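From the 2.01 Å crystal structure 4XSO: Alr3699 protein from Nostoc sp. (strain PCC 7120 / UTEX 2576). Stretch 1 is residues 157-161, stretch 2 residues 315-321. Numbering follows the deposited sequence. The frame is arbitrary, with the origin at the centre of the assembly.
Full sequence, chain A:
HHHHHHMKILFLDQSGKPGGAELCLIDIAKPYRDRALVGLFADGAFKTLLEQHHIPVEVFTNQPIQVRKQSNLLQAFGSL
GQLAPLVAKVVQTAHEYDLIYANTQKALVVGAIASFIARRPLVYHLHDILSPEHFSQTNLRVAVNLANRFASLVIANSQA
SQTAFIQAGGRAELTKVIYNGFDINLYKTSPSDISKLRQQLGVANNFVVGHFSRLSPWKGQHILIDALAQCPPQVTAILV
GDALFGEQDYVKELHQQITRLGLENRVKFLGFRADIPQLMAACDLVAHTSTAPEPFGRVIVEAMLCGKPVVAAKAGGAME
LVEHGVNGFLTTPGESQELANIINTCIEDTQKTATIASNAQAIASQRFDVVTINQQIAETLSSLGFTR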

# COMPACT_ATOMS: atom_id res chain seq x y z
N ASN A 157 -0.51 -14.03 -21.52
CA ASN A 157 -0.29 -13.83 -22.95
C ASN A 157 0.15 -15.09 -23.65
O ASN A 157 0.18 -15.20 -24.89
CB ASN A 157 0.64 -12.65 -23.18
CG ASN A 157 2.07 -12.89 -22.64
OD1 ASN A 157 2.34 -13.89 -21.94
ND2 ASN A 157 2.98 -11.97 -22.99
N SER A 158 0.31 -16.15 -22.87
CA SER A 158 0.71 -17.42 -23.45
C SER A 158 0.58 -18.53 -22.40
O SER A 158 0.54 -18.25 -21.18
CB SER A 158 2.15 -17.33 -23.93
OG SER A 158 3.01 -17.28 -22.81
N GLN A 159 0.42 -19.75 -22.88
CA GLN A 159 0.58 -20.95 -22.02
C GLN A 159 1.91 -21.00 -21.19
O GLN A 159 1.86 -21.33 -20.02
CB GLN A 159 0.37 -22.25 -22.81
CG GLN A 159 -1.09 -22.35 -23.27
CD GLN A 159 -1.47 -23.57 -24.15
OE1 GLN A 159 -0.63 -24.22 -24.76
NE2 GLN A 159 -2.76 -23.82 -24.24
N ALA A 160 3.00 -20.54 -21.77
CA ALA A 160 4.30 -20.39 -21.10
C ALA A 160 4.26 -19.42 -19.90
O ALA A 160 4.70 -19.77 -18.78
CB ALA A 160 5.33 -19.89 -22.10
N SER A 161 3.63 -18.26 -20.09
CA SER A 161 3.45 -17.32 -19.03
C SER A 161 2.51 -17.91 -17.99
O SER A 161 2.71 -17.75 -16.78
CB SER A 161 2.97 -15.93 -19.51
OG SER A 161 3.98 -15.37 -20.34
N ALA A 315 11.68 -22.19 -27.40
CA ALA A 315 11.54 -21.83 -25.99
C ALA A 315 10.35 -20.86 -25.76
O ALA A 315 9.92 -20.13 -26.70
CB ALA A 315 12.82 -21.21 -25.48
N GLY A 316 9.80 -20.89 -24.54
CA GLY A 316 8.73 -19.99 -24.15
C GLY A 316 7.56 -19.99 -25.10
O GLY A 316 7.17 -21.02 -25.55
N GLY A 317 7.06 -18.82 -25.44
CA GLY A 317 5.86 -18.71 -26.23
C GLY A 317 5.97 -19.24 -27.65
O GLY A 317 4.93 -19.69 -28.21
N ALA A 318 7.20 -19.25 -28.21
CA ALA A 318 7.44 -19.66 -29.61
C ALA A 318 6.88 -21.03 -29.93
O ALA A 318 6.31 -21.28 -31.00
CB ALA A 318 8.94 -19.65 -29.92
N MET A 319 7.02 -21.94 -28.98
CA MET A 319 6.52 -23.30 -29.19
C MET A 319 5.00 -23.32 -29.38
O MET A 319 4.49 -24.23 -29.98
CB MET A 319 6.95 -24.23 -28.03
CG MET A 319 8.31 -23.89 -27.42
SD MET A 319 8.98 -25.22 -26.39
CE MET A 319 8.53 -24.75 -24.74
N GLU A 320 4.24 -22.32 -28.93
CA GLU A 320 2.77 -22.37 -29.07
C GLU A 320 2.35 -21.67 -30.35
O GLU A 320 1.20 -21.79 -30.78
CB GLU A 320 2.09 -21.56 -27.95
CG GLU A 320 2.27 -22.10 -26.57
CD GLU A 320 2.06 -21.00 -25.52
OE1 GLU A 320 0.94 -20.43 -25.49
OE2 GLU A 320 3.00 -20.77 -24.72
N LEU A 321 3.27 -20.89 -30.90
CA LEU A 321 3.06 -20.15 -32.10
C LEU A 321 3.30 -20.94 -33.37
O LEU A 321 2.70 -20.64 -34.43
CB LEU A 321 3.93 -18.90 -32.11
CG LEU A 321 3.85 -18.00 -30.85
CD1 LEU A 321 4.73 -16.78 -31.00
CD2 LEU A 321 2.42 -17.55 -30.60

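A single carboxylate, that of Glu320, accepts both hydrogen bonds that join these stretches, and both donors are backbone amides in the first turn of a helix. Gln159 N lies 2.7 Å from Glu320 OE1, with an N-H...acceptor angle of 141°, and Ala160 N lies 3.0 Å from Glu320 OE2, at 149°. The assignment of one oxygen to each amide rests on angle as well as distance: Gln159 N is also 3.3 Å from Glu320 OE2, but the poor angle there excludes a second bond.

The chemistry is that of a helix N-terminus. Amides in the first turn have no preceding carbonyls within the helix to bond, and the partial positive charge at this end suits a carboxylate. Ser158, at the N-cap, satisfies a third amide from within its own stretch: Ser161 N donates to Ser158 OG at 3.0 Å and 165°, the straightest of these three bonds. Ser161 OG in turn donates to Asn157 OD1 at 2.7 Å, bracing the segment that leads into the helix.

Glu320 reaches the amides with its CA-to-CB bond directed toward stretch 1 and chi1 and chi2 in the m and t wells. It has the largest area covered of any residue here, 79 of the 204 Å² buried in total.

The backbones come closest, CA to CA, at Ala160 and Gly316, 5.4 Å apart. Ala160 CB points toward stretch 2 and packs 3.7 Å from Gly316 C and 3.9 Å from Gly317 N, a van der Waals contact between methyl and peptide. These glycines occupy the centre of a type II' turn from Ala315 to Ala318; the positive phi of Gly316, 53°, favours glycine by itself. Beyond the turn, Glu320 N donates to Gly317 O at 2.8 Å, tying the backbone of the carboxylate-bearing residue to the turn that meets Ala160.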